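Local coordinates for protein homocysteine S-methyltransferase (Escherichia coli, PDB 5DMM) that transfers a methyl group from S-methylmethionine, or less efficiently from S-adenosylmethionine, to homocysteine, using zinc as cofactor and yielding methionine, at residues Gln64-Ala69 with Glu97-Ala102; Ser174-Leu179 with Ala191-Thr196; Thr207-Val212 with Leu239-Gly244; Asp279-Trp284 with Ala304-Arg309. One frame throughout, in Å; residues are numbered along the deposited sequence.

Contact 1: residues Gln64-Ala69 with Glu97-Ala102; sequences QCAITA and ELARKA
A99 overlaps A66 of the strand and T68 just beyond it: its CB sits 4.3 Å from CB of A66 and 4.2 Å from CG2 of T68. A66 CB and T68 CG2 lie 6.2 Å apart, and the methyl of A99 comes in over the gap between them. The meeting is purely of methyl groups, all buried, and such small side chains let the helix backbone settle close, with CA of T68 and CA of A99 separated by 6.5 Å. T68 serves two surroundings. With chi1 at 60°, its OG1 lies beside both the backbone N and the carbonyl carbon and bonds to S70 OG and S121 N, while CG2 is turned to the helix. A66 directs its CB at the helix, whereas I67, a residue of the homocysteine pocket, directs its own the other way. The alternation puts A66 on the helix side of the strand and I67 on the inner side. H55 and Y59 of helix 48-61 also pack on A66, and V118 of strand 117-122 touches A99. Strand 65-67, helix 85-109 and strand 117-122 thus form a beta-alpha-beta crossover, the repeating motif of the TIM barrel.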
# COMPACT_ATOMS: atom_id res chain seq x y z
N GLN A 64 -10.05 -8.13 -1.13
CA GLN A 64 -9.54 -9.04 -2.15
C GLN A 64 -8.05 -8.85 -2.35
O GLN A 64 -7.42 -9.55 -3.15
CB GLN A 64 -10.30 -8.84 -3.46
CG GLN A 64 -11.79 -9.09 -3.27
CD GLN A 64 -12.64 -8.41 -4.32
OE1 GLN A 64 -12.94 -7.22 -4.22
NE2 GLN A 64 -13.06 -9.17 -5.32
N CYS A 65 -7.48 -7.90 -1.60
CA CYS A 65 -6.04 -7.67 -1.61
C CYS A 65 -5.55 -7.32 -0.21
O CYS A 65 -6.03 -6.36 0.40
CB CYS A 65 -5.67 -6.55 -2.59
SG CYS A 65 -3.87 -6.33 -2.80
N ALA A 66 -4.59 -8.09 0.31
CA ALA A 66 -3.92 -7.75 1.55
C ALA A 66 -2.68 -6.92 1.30
O ALA A 66 -1.94 -7.18 0.35
CB ALA A 66 -3.55 -9.02 2.33
N ILE A 67 -2.43 -5.92 2.14
CA ILE A 67 -1.19 -5.15 2.03
C ILE A 67 -0.27 -5.56 3.18
O ILE A 67 -0.67 -5.48 4.33
CB ILE A 67 -1.44 -3.64 2.06
CG1 ILE A 67 -2.37 -3.26 0.90
CG2 ILE A 67 -0.12 -2.87 1.99
CD1 ILE A 67 -2.81 -1.79 0.88
N THR A 68 0.94 -6.00 2.86
CA THR A 68 1.84 -6.58 3.87
C THR A 68 2.32 -5.55 4.89
O THR A 68 2.27 -4.34 4.65
CB THR A 68 3.06 -7.25 3.22
OG1 THR A 68 3.80 -6.28 2.47
CG2 THR A 68 2.62 -8.37 2.30
N ALA A 69 2.78 -6.04 6.04
CA ALA A 69 3.24 -5.17 7.11
C ALA A 69 4.69 -4.71 6.91
O ALA A 69 5.50 -4.82 7.84
CB ALA A 69 3.10 -5.88 8.46
N GLU A 97 4.84 -13.82 3.47
CA GLU A 97 4.49 -15.19 3.80
C GLU A 97 3.23 -15.25 4.67
O GLU A 97 2.36 -16.08 4.44
CB GLU A 97 5.67 -15.86 4.51
CG GLU A 97 5.47 -17.32 4.87
CD GLU A 97 6.60 -17.85 5.73
OE1 GLU A 97 7.78 -17.48 5.49
OE2 GLU A 97 6.33 -18.63 6.68
N LEU A 98 3.13 -14.35 5.65
CA LEU A 98 1.99 -14.37 6.57
C LEU A 98 0.71 -13.99 5.85
O LEU A 98 -0.35 -14.53 6.15
CB LEU A 98 2.22 -13.43 7.75
CG LEU A 98 3.34 -13.86 8.71
CD1 LEU A 98 3.67 -12.71 9.65
CD2 LEU A 98 2.88 -15.09 9.51
N ALA A 99 0.80 -13.07 4.89
CA ALA A 99 -0.39 -12.71 4.13
C ALA A 99 -0.78 -13.86 3.20
O ALA A 99 -1.97 -14.14 2.99
CB ALA A 99 -0.16 -11.41 3.32
N ARG A 100 0.21 -14.53 2.62
CA ARG A 100 -0.07 -15.66 1.74
C ARG A 100 -0.68 -16.81 2.55
O ARG A 100 -1.57 -17.51 2.05
CB ARG A 100 1.21 -16.12 1.03
CG ARG A 100 1.78 -15.07 0.06
CD ARG A 100 3.06 -15.59 -0.58
NE ARG A 100 2.78 -16.79 -1.36
CZ ARG A 100 3.68 -17.68 -1.75
NH1 ARG A 100 4.96 -17.52 -1.42
NH2 ARG A 100 3.31 -18.73 -2.46
N LYS A 101 -0.21 -17.00 3.78
CA LYS A 101 -0.77 -18.02 4.66
C LYS A 101 -2.23 -17.72 4.99
O LYS A 101 -3.05 -18.63 5.03
CB LYS A 101 0.03 -18.15 5.96
CG LYS A 101 1.45 -18.70 5.79
CD LYS A 101 1.47 -20.19 5.50
CE LYS A 101 2.89 -20.75 5.57
NZ LYS A 101 3.53 -20.52 6.89
N ALA A 102 -2.55 -16.45 5.23
CA ALA A 102 -3.93 -16.05 5.49
C ALA A 102 -4.83 -16.28 4.27
O ALA A 102 -5.99 -16.66 4.41
CB ALA A 102 -4.00 -14.59 5.92

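Contact 2: residues Ser174-Leu179 with Ala191-Thr196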
# COMPACT_ATOMS: atom_id res chain seq x y z
N SER A 174 10.93 13.20 -6.92
CA SER A 174 12.22 12.64 -7.32
C SER A 174 12.32 11.18 -6.86
O SER A 174 12.86 10.34 -7.56
CB SER A 174 13.39 13.47 -6.78
OG SER A 174 13.53 13.35 -5.38
N GLU A 175 11.75 10.88 -5.69
CA GLU A 175 11.73 9.50 -5.21
C GLU A 175 10.78 8.63 -6.05
O GLU A 175 11.07 7.48 -6.35
CB GLU A 175 11.34 9.45 -3.73
CG GLU A 175 11.12 8.04 -3.18
CD GLU A 175 10.72 8.03 -1.72
OE1 GLU A 175 10.12 9.02 -1.24
OE2 GLU A 175 11.03 7.03 -1.04
N ILE A 176 9.66 9.20 -6.47
CA ILE A 176 8.74 8.49 -7.34
C ILE A 176 9.43 8.09 -8.65
O ILE A 176 9.29 6.96 -9.12
CB ILE A 176 7.46 9.33 -7.62
CG1 ILE A 176 6.59 9.35 -6.35
CG2 ILE A 176 6.70 8.76 -8.80
CD1 ILE A 176 5.50 10.42 -6.36
N GLU A 177 10.20 9.02 -9.23
CA GLU A 177 10.98 8.72 -10.44
C GLU A 177 11.98 7.59 -10.22
O GLU A 177 12.07 6.66 -11.01
CB GLU A 177 11.74 9.97 -10.91
CG GLU A 177 10.89 11.20 -11.11
CD GLU A 177 11.73 12.45 -11.32
OE1 GLU A 177 12.93 12.33 -11.66
OE2 GLU A 177 11.19 13.56 -11.14
N ALA A 178 12.74 7.71 -9.13
CA ALA A 178 13.74 6.71 -8.76
C ALA A 178 13.11 5.33 -8.61
O ALA A 178 13.65 4.32 -9.08
CB ALA A 178 14.44 7.11 -7.47
N LEU A 179 11.95 5.30 -7.97
CA LEU A 179 11.21 4.06 -7.76
C LEU A 179 10.67 3.46 -9.06
O LEU A 179 10.72 2.24 -9.26
CB LEU A 179 10.06 4.32 -6.77
CG LEU A 179 9.56 3.22 -5.84
CD1 LEU A 179 10.71 2.56 -5.11
CD2 LEU A 179 8.57 3.81 -4.82
N ALA A 191 3.10 -2.74 -10.07
CA ALA A 191 2.89 -1.91 -8.89
C ALA A 191 1.76 -0.90 -9.05
O ALA A 191 1.44 -0.51 -10.18
CB ALA A 191 4.18 -1.15 -8.55
N TRP A 192 1.17 -0.48 -7.93
CA TRP A 192 0.43 0.77 -7.92
C TRP A 192 1.29 1.79 -7.20
O TRP A 192 2.15 1.43 -6.39
CB TRP A 192 -0.98 0.64 -7.30
CG TRP A 192 -1.15 0.53 -5.78
CD1 TRP A 192 -0.88 1.50 -4.84
CD2 TRP A 192 -1.71 -0.58 -5.06
NE1 TRP A 192 -1.22 1.04 -3.58
CE2 TRP A 192 -1.73 -0.22 -3.69
CE3 TRP A 192 -2.19 -1.84 -5.44
CZ2 TRP A 192 -2.22 -1.09 -2.70
CZ3 TRP A 192 -2.68 -2.68 -4.46
CH2 TRP A 192 -2.69 -2.31 -3.11
N PHE A 193 1.10 3.05 -7.56
CA PHE A 193 1.74 4.18 -6.90
C PHE A 193 0.65 5.05 -6.30
O PHE A 193 -0.22 5.56 -7.03
CB PHE A 193 2.59 5.00 -7.89
CG PHE A 193 3.97 4.44 -8.15
CD1 PHE A 193 4.14 3.11 -8.52
CD2 PHE A 193 5.09 5.25 -8.08
CE1 PHE A 193 5.43 2.59 -8.77
CE2 PHE A 193 6.37 4.75 -8.33
CZ PHE A 193 6.54 3.42 -8.68
N SER A 194 0.69 5.21 -4.99
CA SER A 194 -0.29 6.02 -4.29
C SER A 194 0.41 7.14 -3.52
O SER A 194 1.46 6.91 -2.92
CB SER A 194 -1.14 5.15 -3.37
OG SER A 194 -2.07 5.94 -2.66
N PHE A 195 -0.19 8.33 -3.55
CA PHE A 195 0.46 9.58 -3.15
C PHE A 195 -0.20 10.27 -1.96
O PHE A 195 -1.41 10.12 -1.74
CB PHE A 195 0.45 10.57 -4.33
CG PHE A 195 0.79 9.94 -5.64
CD1 PHE A 195 2.04 9.38 -5.85
CD2 PHE A 195 -0.14 9.91 -6.66
CE1 PHE A 195 2.36 8.79 -7.05
CE2 PHE A 195 0.17 9.32 -7.88
CZ PHE A 195 1.42 8.76 -8.07
N THR A 196 0.59 11.05 -1.22
CA THR A 196 0.02 12.04 -0.30
C THR A 196 0.07 13.41 -0.98
O THR A 196 0.91 13.66 -1.85
CB THR A 196 0.74 12.11 1.06
OG1 THR A 196 2.11 12.50 0.87
CG2 THR A 196 0.67 10.78 1.77
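The F193 ring meets the carbonyl oxygen of I176 at its edge, near the ring plane, while the carbonyl oxygen of F193 stands over one face of the F195 ring, nearer the margin than the middle, at a height of 3.7 Å. Both rings fill the gap between a helix and the following strand of a beta-alpha-beta unit in the TIM barrel: strand 164-170, helix 173-183 and strand 191-197. Helix 174-179 and strand 191-195 run antiparallel at 177°, their axes 11.1 Å apart. I176 divides its branches between the two rings. With chi1 at -73° CG1 stands anti to the carbonyl carbon, which leaves CG2 anti to the backbone N, 3.9 Å from CD2 of F193, the two side chains passing in opposite directions. A turn farther on, L179 places CB 4.0 Å from CE2 of F193 in an oblique approach. Were F193 replaced by alanine, I176 CG2 and L179 CB would probably lose their shared partner and a gap would open between helix and strand. L216 of helix 209-217 packs on both I176 and F195, continuing the apolar layer to the next helix. The other branch of I176 ends in CD1, equally close to CD1 and CE1 of F195, at 3.6 Å from each.

Contact 3: residues Thr207-Val212 with Leu239-Gly244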
# COMPACT_ATOMS: atom_id res chain seq x y z
N THR A 207 4.73 19.23 -6.40
CA THR A 207 4.65 18.85 -7.81
C THR A 207 3.20 18.77 -8.30
O THR A 207 2.38 18.11 -7.69
CB THR A 207 5.34 17.48 -8.06
OG1 THR A 207 6.66 17.49 -7.50
CG2 THR A 207 5.42 17.18 -9.55
N PRO A 208 2.90 19.43 -9.42
CA PRO A 208 1.58 19.25 -10.03
C PRO A 208 1.31 17.78 -10.36
O PRO A 208 2.19 17.11 -10.89
CB PRO A 208 1.67 20.10 -11.31
CG PRO A 208 2.73 21.12 -11.00
CD PRO A 208 3.74 20.38 -10.18
N LEU A 209 0.12 17.28 -10.05
CA LEU A 209 -0.19 15.89 -10.32
C LEU A 209 -0.12 15.54 -11.81
O LEU A 209 0.17 14.40 -12.15
CB LEU A 209 -1.56 15.52 -9.75
CG LEU A 209 -1.58 15.32 -8.23
CD1 LEU A 209 -3.02 15.19 -7.73
CD2 LEU A 209 -0.75 14.09 -7.87
N ARG A 210 -0.37 16.51 -12.69
CA ARG A 210 -0.25 16.24 -14.12
C ARG A 210 1.17 15.77 -14.46
O ARG A 210 1.36 14.91 -15.32
CB ARG A 210 -0.63 17.50 -14.95
CG ARG A 210 0.38 18.63 -14.91
CD ARG A 210 -0.07 19.85 -15.75
NE ARG A 210 -0.72 20.83 -14.88
CZ ARG A 210 -0.11 21.87 -14.35
NH1 ARG A 210 -0.77 22.70 -13.55
NH2 ARG A 210 1.17 22.10 -14.62
N ASP A 211 2.17 16.31 -13.75
CA ASP A 211 3.56 15.93 -13.99
C ASP A 211 3.86 14.52 -13.46
O ASP A 211 4.66 13.79 -14.06
CB ASP A 211 4.52 16.93 -13.34
CG ASP A 211 4.42 18.31 -13.97
OD1 ASP A 211 4.01 18.39 -15.14
OD2 ASP A 211 4.75 19.31 -13.29
N VAL A 212 3.22 14.15 -12.36
CA VAL A 212 3.42 12.82 -11.78
C VAL A 212 2.80 11.78 -12.69
O VAL A 212 3.43 10.77 -13.01
CB VAL A 212 2.81 12.71 -10.37
CG1 VAL A 212 3.09 11.33 -9.77
CG2 VAL A 212 3.37 13.81 -9.46
N LEU A 239 -9.38 12.66 -6.52
CA LEU A 239 -9.70 11.62 -7.49
C LEU A 239 -10.27 12.20 -8.76
O LEU A 239 -9.93 11.77 -9.86
CB LEU A 239 -10.68 10.60 -6.92
CG LEU A 239 -10.15 9.61 -5.88
CD1 LEU A 239 -11.29 8.73 -5.34
CD2 LEU A 239 -9.04 8.75 -6.48
N GLN A 240 -11.16 13.18 -8.62
CA GLN A 240 -11.77 13.79 -9.80
C GLN A 240 -10.70 14.43 -10.68
O GLN A 240 -10.79 14.38 -11.90
CB GLN A 240 -12.84 14.82 -9.39
CG GLN A 240 -14.12 14.18 -8.92
CD GLN A 240 -15.08 15.15 -8.26
OE1 GLN A 240 -14.69 16.25 -7.85
NE2 GLN A 240 -16.34 14.75 -8.14
N HIS A 241 -9.68 15.01 -10.06
CA HIS A 241 -8.59 15.61 -10.83
C HIS A 241 -7.78 14.53 -11.56
O HIS A 241 -7.51 14.66 -12.76
CB HIS A 241 -7.69 16.45 -9.92
CG HIS A 241 -6.60 17.19 -10.65
ND1 HIS A 241 -6.85 18.21 -11.53
CD2 HIS A 241 -5.25 17.04 -10.62
CE1 HIS A 241 -5.70 18.66 -12.02
NE2 HIS A 241 -4.72 17.97 -11.48
N LEU A 242 -7.41 13.46 -10.85
CA LEU A 242 -6.72 12.33 -11.48
C LEU A 242 -7.55 11.71 -12.61
O LEU A 242 -7.02 11.31 -13.63
CB LEU A 242 -6.37 11.27 -10.44
CG LEU A 242 -5.32 11.68 -9.41
CD1 LEU A 242 -5.20 10.61 -8.33
CD2 LEU A 242 -3.96 11.88 -10.11
N HIS A 243 -8.87 11.66 -12.41
CA HIS A 243 -9.82 11.11 -13.38
C HIS A 243 -9.75 11.82 -14.75
O HIS A 243 -10.04 11.22 -15.78
CB HIS A 243 -11.23 11.22 -12.79
CG HIS A 243 -12.32 10.58 -13.60
ND1 HIS A 243 -12.17 9.34 -14.20
CD2 HIS A 243 -13.57 11.00 -13.91
CE1 HIS A 243 -13.29 9.03 -14.83
NE2 HIS A 243 -14.15 10.02 -14.67
N GLY A 244 -9.35 13.09 -14.74
CA GLY A 244 -9.22 13.86 -15.97
C GLY A 244 -7.86 13.71 -16.61
O GLY A 244 -7.63 14.21 -17.72
O HOH W 1 -2.12 18.91 -12.15
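L209 meets the second helix first through CB, which lies 4.1 Å from CD2 of H241, at the edge of the imidazole and near its plane. Its CG stands anti to the carbonyl carbon (chi1 -76°), which carries the branched end across the gap between the helices. There CD1 reaches the same CD2 of H241, again at 4.1 Å, and also CD2 of L242 at 4.2 Å, the two leucine side chains crossing at about a right angle. Helices 209-217 and 235-243, joined here, are neighbours in the outer helical layer of the TIM barrel, each following its own strand of the central sheet. Beneath them, L209 rests on L197 and L242 on L250, both residues of barrel strands. Toward the surface, water takes over from the leucines. One molecule lies in the plane of the H241 ring, 2.8 Å from NE2, and accepts a hydrogen bond from the backbone N of R210 at 3.0 Å, bridging the first turn of helix 209-217 to the imidazole. With CG anti to the backbone N (chi1 -176°), H241 extends its ring to this water. P208, the N-cap, sets its CB over the centre of the R210 guanidinium, 3.9 Å above the plane.

Contact 4: residues Asp279-Trp284 with Ala304-Arg309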
# COMPACT_ATOMS: atom_id res chain seq x y z
N ASP A 279 -19.64 5.43 2.74
CA ASP A 279 -20.64 6.30 2.11
C ASP A 279 -20.13 6.98 0.84
O ASP A 279 -20.92 7.44 0.02
CB ASP A 279 -21.11 7.38 3.09
CG ASP A 279 -21.97 6.82 4.21
OD1 ASP A 279 -22.51 5.71 4.05
OD2 ASP A 279 -22.10 7.50 5.25
N TYR A 280 -18.81 7.03 0.70
CA TYR A 280 -18.17 7.69 -0.44
C TYR A 280 -18.03 6.82 -1.68
O TYR A 280 -17.64 7.31 -2.74
CB TYR A 280 -16.78 8.18 -0.04
CG TYR A 280 -16.78 9.39 0.84
CD1 TYR A 280 -16.55 10.65 0.31
CD2 TYR A 280 -17.00 9.29 2.22
CE1 TYR A 280 -16.55 11.77 1.10
CE2 TYR A 280 -17.00 10.40 3.02
CZ TYR A 280 -16.77 11.64 2.46
OH TYR A 280 -16.78 12.76 3.25
N LEU A 281 -18.33 5.53 -1.55
CA LEU A 281 -18.08 4.59 -2.64
C LEU A 281 -18.70 5.03 -3.99
O LEU A 281 -18.02 4.96 -5.02
CB LEU A 281 -18.57 3.20 -2.23
CG LEU A 281 -18.53 2.04 -3.23
CD1 LEU A 281 -17.24 2.01 -4.00
CD2 LEU A 281 -18.72 0.73 -2.49
N PRO A 282 -19.96 5.50 -4.00
CA PRO A 282 -20.46 5.94 -5.31
C PRO A 282 -19.72 7.14 -5.92
O PRO A 282 -19.46 7.11 -7.13
CB PRO A 282 -21.93 6.30 -5.03
CG PRO A 282 -22.28 5.51 -3.83
CD PRO A 282 -21.03 5.45 -2.99
N GLN A 283 -19.39 8.17 -5.13
CA GLN A 283 -18.63 9.31 -5.65
C GLN A 283 -17.27 8.85 -6.18
O GLN A 283 -16.82 9.29 -7.23
CB GLN A 283 -18.34 10.35 -4.57
CG GLN A 283 -19.46 11.19 -4.06
CD GLN A 283 -19.07 11.81 -2.73
OE1 GLN A 283 -17.99 12.40 -2.60
NE2 GLN A 283 -19.92 11.62 -1.72
N TRP A 284 -16.62 7.99 -5.40
CA TRP A 284 -15.28 7.52 -5.76
C TRP A 284 -15.30 6.70 -7.04
O TRP A 284 -14.46 6.90 -7.92
CB TRP A 284 -14.68 6.68 -4.63
CG TRP A 284 -14.33 7.48 -3.44
CD1 TRP A 284 -14.24 8.84 -3.35
CD2 TRP A 284 -14.00 6.98 -2.14
NE1 TRP A 284 -13.88 9.21 -2.08
CE2 TRP A 284 -13.72 8.08 -1.32
CE3 TRP A 284 -13.91 5.69 -1.60
CZ2 TRP A 284 -13.38 7.95 0.03
CZ3 TRP A 284 -13.58 5.55 -0.26
CH2 TRP A 284 -13.31 6.67 0.54
N ALA A 304 -15.97 -4.21 5.62
CA ALA A 304 -17.29 -4.85 5.63
C ALA A 304 -18.37 -3.89 5.11
O ALA A 304 -19.23 -4.27 4.32
CB ALA A 304 -17.62 -5.34 7.03
N ALA A 305 -18.30 -2.64 5.54
CA ALA A 305 -19.25 -1.64 5.05
C ALA A 305 -19.10 -1.40 3.55
O ALA A 305 -20.09 -1.24 2.84
CB ALA A 305 -19.08 -0.33 5.81
N LEU A 306 -17.87 -1.39 3.05
CA LEU A 306 -17.64 -1.16 1.62
C LEU A 306 -18.19 -2.32 0.82
O LEU A 306 -18.80 -2.13 -0.25
CB LEU A 306 -16.14 -0.99 1.32
CG LEU A 306 -15.52 0.37 1.69
CD1 LEU A 306 -14.02 0.28 1.69
CD2 LEU A 306 -15.97 1.43 0.69
N LYS A 307 -18.00 -3.52 1.35
CA LYS A 307 -18.44 -4.75 0.71
C LYS A 307 -19.96 -4.75 0.54
O LYS A 307 -20.48 -5.10 -0.52
CB LYS A 307 -17.96 -5.95 1.52
CG LYS A 307 -18.38 -7.32 1.00
CD LYS A 307 -17.74 -7.62 -0.34
CE LYS A 307 -18.07 -9.02 -0.82
NZ LYS A 307 -17.46 -9.28 -2.16
N ALA A 308 -20.65 -4.32 1.60
CA ALA A 308 -22.11 -4.27 1.60
C ALA A 308 -22.63 -3.24 0.60
O ALA A 308 -23.68 -3.45 -0.01
CB ALA A 308 -22.62 -3.97 2.99
N ARG A 309 -21.90 -2.14 0.44
CA ARG A 309 -22.34 -1.07 -0.47
C ARG A 309 -21.94 -1.32 -1.92
O ARG A 309 -22.37 -0.60 -2.81
CB ARG A 309 -21.79 0.28 0.00
CG ARG A 309 -22.55 0.82 1.21
CD ARG A 309 -21.86 2.02 1.84
NE ARG A 309 -22.67 2.67 2.87
CZ ARG A 309 -22.77 2.24 4.13
NH1 ARG A 309 -22.11 1.15 4.52
NH2 ARG A 309 -23.53 2.90 4.99
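L281 drives a single methyl, CD2, into the side of the last helix, and this is where the two segments pack tightly. The methyl CD2 of L281 lies 3.6 Å from the carbonyl O of L306. It meets CD2 of L306 more loosely, at 4.3 Å, and CB of R309 stands 4.0 Å from the same CD2 of L281. The first torsion of L281 (175°) sets CG anti to the backbone N and aims the branch at the backbone of the helix's last turn. L281 and L306 are buried, and both also touch I292 of strand 289-292. The carbonyl beside the methyl is not left to apolar neighbours, since L306 O accepts a hydrogen bond from S310 OG.

On the solvent side the contact changes character. D279 and R309, both exposed, form a salt bridge with 3.1 Å between OD1 and NH2, and NE of R309 lies 3.3 Å from the same oxygen. The carboxylate and guanidinium planes are turned 62° apart, so the groups do not pair in a flat two-pronged fashion. R309 reaches that far through a chain extended from CG to NE, and A305 O lies in the guanidinium plane, at its edge. Helices 281-286 and 300-309, flanking strand 289-292, show the helix-on-helix packing of the outer layer of a TIM barrel.

The four contacts follow one another along the chain and around one barrel. Contact 1 meets contact 2 across the barrel interior, where I67 CD1 lies 3.7 Å from W192 CZ2. Contact 2 passes into contact 3 through F195 CZ and V212 CG1, 3.5 Å apart, and contact 3 into contact 4 through L239 CD1 and W284 CD1 at 3.6 Å. Contacts 4 and 1 come within about 5 Å at their nearest atoms without touching. Contact 1 is closest to the homocysteine, which touches I67 and T68, and W192 NE1 hydrogen-bonds to OH of Y253, a residue of the same pocket. The side chains of F195 and L306 lie about 11 and 13 Å from the homocysteine.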